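Local coordinates for ethylbenzene dehydrogenase alpha-subunit (Aromatoleum aromaticum, PDB 2IVF), which is the alpha subunit of a molybdenum enzyme of the molybdopterin oxidoreductase family, carrying two guanine dinucleotide pterin cofactors, a molybdenum atom and an iron-sulfur cluster, at residues M226-G238 and F805-D817. Sequence-based numbering, arbitrary orientation.
Sequences MGAFHTFGKMHMG and FPTHTRRAQFYLD
Thr231 O, in the last turn of helix 226-232, accepts a 2.7 Å hydrogen bond from Gln813 N of the irregular 805-817 loop, and just beyond it Gly233 leaves the helix with positive phi, its CA 3.5 Å from Pro806 O in a CA-H...O contact. The Thr231 side chain splits its roles. With CG2 anti to the backbone N, the methyl lies over one face of the Phe814 ring, 4.1 Å from its centroid, a CH-pi contact. OG1 instead donates back to Gly227 O at 2.6 Å, and a water gives one hydrogen to OG1 and the other to Gln813 O. Alongside, the Phe232 and Phe805 rings point the same way, near parallel (29°) but slid apart, with Phe232 CD1 3.6 Å from Phe805 CE2 and also touching Ala812 CB. Pro806 CD lies 3.2 Å from Phe232 O, while its ring meets helix 526-540 beyond. Within the loop, Gln813 OE1 accepts from Thr809 N and OG1 and NE2 donates to Tyr815 O, so the amide is held at both ends. One carbonyl of the helix end thus finds its donor in a loop without regular structure, joining sequence-distant parts of the subunit.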
loop_
_atom_site.group_PDB
_atom_site.type_symbol
_atom_site.label_atom_id
_atom_site.label_comp_id
_atom_site.label_asym_id
_atom_site.label_seq_id
_atom_site.Cartn_x
_atom_site.Cartn_y
_atom_site.Cartn_z
ATOM N N MET A 226 14.896 -19.854 4.229
ATOM C CA MET A 226 16.054 -20.773 4.275
ATOM C C MET A 226 15.928 -21.787 5.397
ATOM O O MET A 226 16.482 -22.886 5.321
ATOM C CB MET A 226 17.342 -19.981 4.357
ATOM C CG MET A 226 17.646 -19.244 3.045
ATOM S SD MET A 226 18.066 -20.436 1.767
ATOM C CE MET A 226 19.774 -20.812 2.181
ATOM N N GLY A 227 15.166 -21.437 6.434
ATOM C CA GLY A 227 14.916 -22.334 7.533
ATOM C C GLY A 227 13.969 -23.457 7.123
ATOM O O GLY A 227 14.099 -24.599 7.540
ATOM N N ALA A 228 13.001 -23.114 6.301
ATOM C CA ALA A 228 12.152 -24.125 5.707
ATOM C C ALA A 228 13.016 -24.985 4.786
ATOM O O ALA A 228 12.965 -26.220 4.809
ATOM C CB ALA A 228 11.010 -23.440 4.907
ATOM N N PHE A 229 13.833 -24.315 3.970
ATOM C CA PHE A 229 14.671 -25.018 2.983
ATOM C C PHE A 229 15.512 -26.026 3.718
ATOM O O PHE A 229 15.691 -27.137 3.287
ATOM C CB PHE A 229 15.568 -23.989 2.274
ATOM C CG PHE A 229 16.110 -24.433 0.944
ATOM C CD1 PHE A 229 15.276 -24.918 -0.046
ATOM C CD2 PHE A 229 17.441 -24.275 0.656
ATOM C CE1 PHE A 229 15.791 -25.300 -1.267
ATOM C CE2 PHE A 229 17.985 -24.666 -0.586
ATOM C CZ PHE A 229 17.147 -25.146 -1.546
ATOM N N HIS A 230 16.051 -25.630 4.861
ATOM C CA HIS A 230 16.969 -26.487 5.568
ATOM C C HIS A 230 16.305 -27.563 6.431
ATOM O O HIS A 230 16.891 -28.599 6.649
ATOM C CB HIS A 230 17.972 -25.652 6.333
ATOM C CG HIS A 230 18.921 -24.942 5.411
ATOM N ND1 HIS A 230 19.703 -23.892 5.813
ATOM C CD2 HIS A 230 19.158 -25.103 4.074
ATOM C CE1 HIS A 230 20.406 -23.448 4.781
ATOM N NE2 HIS A 230 20.097 -24.167 3.713
ATOM N N THR A 231 15.074 -27.320 6.828
ATOM C CA THR A 231 14.289 -28.255 7.660
ATOM C C THR A 231 13.583 -29.288 6.792
ATOM O O THR A 231 13.693 -30.506 7.028
ATOM C CB THR A 231 13.260 -27.486 8.483
ATOM O OG1 THR A 231 13.938 -26.521 9.313
ATOM C CG2 THR A 231 12.420 -28.420 9.354
ATOM N N PHE A 232 12.907 -28.804 5.753
ATOM C CA PHE A 232 12.090 -29.642 4.896
ATOM C C PHE A 232 12.742 -29.987 3.543
ATOM O O PHE A 232 12.235 -30.853 2.800
ATOM C CB PHE A 232 10.775 -28.945 4.637
ATOM C CG PHE A 232 10.054 -28.498 5.888
ATOM C CD1 PHE A 232 9.555 -29.427 6.789
ATOM C CD2 PHE A 232 9.843 -27.143 6.139
ATOM C CE1 PHE A 232 8.856 -29.018 7.906
ATOM C CE2 PHE A 232 9.134 -26.728 7.268
ATOM C CZ PHE A 232 8.656 -27.679 8.141
ATOM N N GLY A 233 13.822 -29.297 3.206
ATOM C CA GLY A 233 14.496 -29.525 1.919
ATOM C C GLY A 233 13.767 -28.771 0.827
ATOM O O GLY A 233 14.107 -28.916 -0.317
ATOM N N LYS A 234 12.766 -27.942 1.169
ATOM C CA LYS A 234 12.100 -27.124 0.152
ATOM C C LYS A 234 11.351 -25.982 0.775
ATOM O O LYS A 234 11.087 -25.985 1.972
ATOM C CB LYS A 234 11.144 -27.963 -0.720
ATOM C CG LYS A 234 9.840 -28.391 -0.025
ATOM C CD LYS A 234 10.046 -29.545 0.900
ATOM C CE LYS A 234 8.710 -30.148 1.377
ATOM N NZ LYS A 234 7.898 -30.776 0.267
ATOM N N MET A 235 11.005 -24.994 -0.041
ATOM C CA MET A 235 10.336 -23.822 0.471
ATOM C C MET A 235 9.128 -23.425 -0.331
ATOM O O MET A 235 8.407 -22.561 0.086
ATOM C CB MET A 235 11.295 -22.631 0.615
ATOM C CG MET A 235 11.792 -22.038 -0.652
ATOM S SD MET A 235 12.960 -20.647 -0.368
ATOM C CE MET A 235 14.484 -21.560 -0.224
ATOM N N HIS A 236 8.921 -24.053 -1.477
ATOM C CA HIS A 236 7.865 -23.643 -2.358
ATOM C C HIS A 236 6.553 -24.297 -1.951
ATOM O O HIS A 236 6.002 -25.116 -2.676
ATOM C CB HIS A 236 8.242 -23.921 -3.789
ATOM C CG HIS A 236 9.111 -22.862 -4.358
ATOM N ND1 HIS A 236 8.761 -21.531 -4.315
ATOM C CD2 HIS A 236 10.329 -22.920 -4.941
ATOM C CE1 HIS A 236 9.730 -20.811 -4.856
ATOM N NE2 HIS A 236 10.690 -21.629 -5.250
ATOM N N MET A 237 6.080 -23.920 -0.771
ATOM C CA MET A 237 4.858 -24.477 -0.182
ATOM C C MET A 237 4.011 -23.279 0.112
ATOM O O MET A 237 4.548 -22.223 0.416
ATOM C CB MET A 237 5.159 -25.213 1.099
ATOM C CG MET A 237 6.215 -26.321 0.925
ATOM S SD MET A 237 6.561 -27.055 2.526
ATOM C CE MET A 237 7.638 -25.805 3.223
ATOM N N GLY A 238 2.692 -23.428 0.025
ATOM C CA GLY A 238 1.833 -22.354 0.410
ATOM C C GLY A 238 0.417 -22.742 0.766
ATOM O O GLY A 238 0.008 -23.886 0.631
ATOM N N PHE A 805 10.825 -36.513 2.955
ATOM C CA PHE A 805 11.231 -35.165 2.656
ATOM C C PHE A 805 12.548 -35.212 1.928
ATOM O O PHE A 805 13.355 -36.118 2.172
ATOM C CB PHE A 805 11.445 -34.378 3.944
ATOM C CG PHE A 805 10.202 -34.041 4.652
ATOM C CD1 PHE A 805 9.593 -34.961 5.495
ATOM C CD2 PHE A 805 9.637 -32.805 4.479
ATOM C CE1 PHE A 805 8.432 -34.614 6.189
ATOM C CE2 PHE A 805 8.483 -32.456 5.134
ATOM C CZ PHE A 805 7.886 -33.360 5.997
ATOM N N PRO A 806 12.778 -34.242 1.017
ATOM C CA PRO A 806 14.052 -34.255 0.310
ATOM C C PRO A 806 15.214 -33.670 1.143
ATOM O O PRO A 806 15.791 -32.618 0.798
ATOM C CB PRO A 806 13.738 -33.444 -0.935
ATOM C CG PRO A 806 12.779 -32.387 -0.422
ATOM C CD PRO A 806 11.895 -33.145 0.540
ATOM N N THR A 807 15.550 -34.367 2.225
ATOM C CA THR A 807 16.567 -33.925 3.168
ATOM C C THR A 807 17.565 -35.082 3.408
ATOM O O THR A 807 17.278 -36.225 3.094
ATOM C CB THR A 807 15.974 -33.540 4.550
ATOM O OG1 THR A 807 15.288 -34.653 5.131
ATOM C CG2 THR A 807 15.067 -32.354 4.501
ATOM N N HIS A 808 18.734 -34.742 3.948
ATOM C CA HIS A 808 19.721 -35.696 4.453
ATOM C C HIS A 808 19.100 -36.916 5.172
ATOM O O HIS A 808 19.416 -38.079 4.840
ATOM C CB HIS A 808 20.645 -34.957 5.408
ATOM C CG HIS A 808 21.884 -35.709 5.773
ATOM N ND1 HIS A 808 22.858 -36.036 4.850
ATOM C CD2 HIS A 808 22.327 -36.177 6.970
ATOM C CE1 HIS A 808 23.840 -36.682 5.460
ATOM N NE2 HIS A 808 23.548 -36.770 6.749
ATOM N N THR A 809 18.264 -36.628 6.160
ATOM C CA THR A 809 17.591 -37.629 7.013
ATOM C C THR A 809 16.303 -38.205 6.441
ATOM O O THR A 809 15.699 -39.121 7.049
ATOM C CB THR A 809 17.208 -37.033 8.370
ATOM O OG1 THR A 809 16.301 -35.933 8.187
ATOM C CG2 THR A 809 18.457 -36.595 9.155
ATOM N N ARG A 810 15.875 -37.658 5.302
ATOM C CA ARG A 810 14.577 -37.954 4.668
ATOM C C ARG A 810 13.371 -37.491 5.483
ATOM O O ARG A 810 12.221 -37.818 5.177
ATOM C CB ARG A 810 14.433 -39.421 4.323
ATOM C CG ARG A 810 15.285 -39.844 3.134
ATOM C CD ARG A 810 14.681 -39.346 1.794
ATOM N NE ARG A 810 15.671 -39.438 0.710
ATOM C CZ ARG A 810 15.839 -40.501 -0.060
ATOM N NH1 ARG A 810 15.090 -41.570 0.107
ATOM N NH2 ARG A 810 16.778 -40.508 -1.004
ATOM N N ARG A 811 13.654 -36.728 6.526
ATOM C CA ARG A 811 12.636 -36.220 7.419
ATOM C C ARG A 811 12.730 -34.722 7.588
ATOM O O ARG A 811 13.631 -34.066 7.060
ATOM C CB ARG A 811 12.747 -36.917 8.764
ATOM C CG ARG A 811 12.408 -38.389 8.663
ATOM C CD ARG A 811 13.275 -39.296 9.535
ATOM N NE ARG A 811 12.633 -40.599 9.492
ATOM C CZ ARG A 811 12.748 -41.472 8.493
ATOM N NH1 ARG A 811 13.582 -41.249 7.486
ATOM N NH2 ARG A 811 12.064 -42.604 8.537
ATOM N N ALA A 812 11.720 -34.153 8.252
ATOM C CA ALA A 812 11.746 -32.734 8.572
ATOM C C ALA A 812 12.832 -32.663 9.640
ATOM O O ALA A 812 12.691 -33.271 10.685
ATOM C CB ALA A 812 10.437 -32.271 9.087
ATOM N N GLN A 813 13.893 -31.934 9.347
ATOM C CA GLN A 813 15.168 -32.162 9.987
ATOM C C GLN A 813 15.603 -30.956 10.782
ATOM O O GLN A 813 15.931 -29.939 10.218
ATOM C CB GLN A 813 16.202 -32.484 8.943
ATOM C CG GLN A 813 17.505 -32.864 9.550
ATOM C CD GLN A 813 18.518 -33.314 8.553
ATOM O OE1 GLN A 813 18.160 -33.804 7.480
ATOM N NE2 GLN A 813 19.797 -33.178 8.901
ATOM N N PHE A 814 15.544 -31.083 12.103
ATOM C CA PHE A 814 15.976 -30.035 13.011
ATOM C C PHE A 814 17.415 -30.077 13.434
ATOM O O PHE A 814 17.908 -29.058 13.903
ATOM C CB PHE A 814 15.057 -30.016 14.194
ATOM C CG PHE A 814 13.665 -29.742 13.781
ATOM C CD1 PHE A 814 13.272 -28.453 13.515
ATOM C CD2 PHE A 814 12.800 -30.769 13.518
ATOM C CE1 PHE A 814 12.030 -28.177 13.042
ATOM C CE2 PHE A 814 11.545 -30.493 13.044
ATOM C CZ PHE A 814 11.158 -29.185 12.821
ATOM N N TYR A 815 18.068 -31.224 13.257
ATOM C CA TYR A 815 19.495 -31.356 13.549
ATOM C C TYR A 815 20.328 -31.347 12.263
ATOM O O TYR A 815 20.241 -32.281 11.459
ATOM C CB TYR A 815 19.714 -32.600 14.393
ATOM C CG TYR A 815 21.096 -32.735 14.973
ATOM C CD1 TYR A 815 21.595 -31.798 15.865
ATOM C CD2 TYR A 815 21.894 -33.800 14.651
ATOM C CE1 TYR A 815 22.895 -31.926 16.398
ATOM C CE2 TYR A 815 23.167 -33.925 15.171
ATOM C CZ TYR A 815 23.659 -33.001 16.050
ATOM O OH TYR A 815 24.936 -33.152 16.588
ATOM N N LEU A 816 21.118 -30.290 12.052
ATOM C CA LEU A 816 21.992 -30.204 10.857
ATOM C C LEU A 816 23.400 -30.512 11.307
ATOM O O LEU A 816 24.055 -29.689 11.938
ATOM C CB LEU A 816 21.908 -28.844 10.182
ATOM C CG LEU A 816 20.463 -28.437 9.848
ATOM C CD1 LEU A 816 20.378 -26.971 9.380
ATOM C CD2 LEU A 816 19.849 -29.344 8.781
ATOM N N ASP A 817 23.838 -31.722 11.011
ATOM C CA ASP A 817 25.102 -32.246 11.582
ATOM C C ASP A 817 26.324 -32.029 10.689
ATOM O O ASP A 817 27.339 -32.679 10.855
ATOM C CB ASP A 817 24.930 -33.689 12.041
ATOM C CG ASP A 817 24.921 -34.699 10.896
ATOM O OD1 ASP A 817 24.521 -34.345 9.750
ATOM O OD2 ASP A 817 25.329 -35.846 11.141
HETATM O O HOH W 1 16.153 -27.341 10.860
#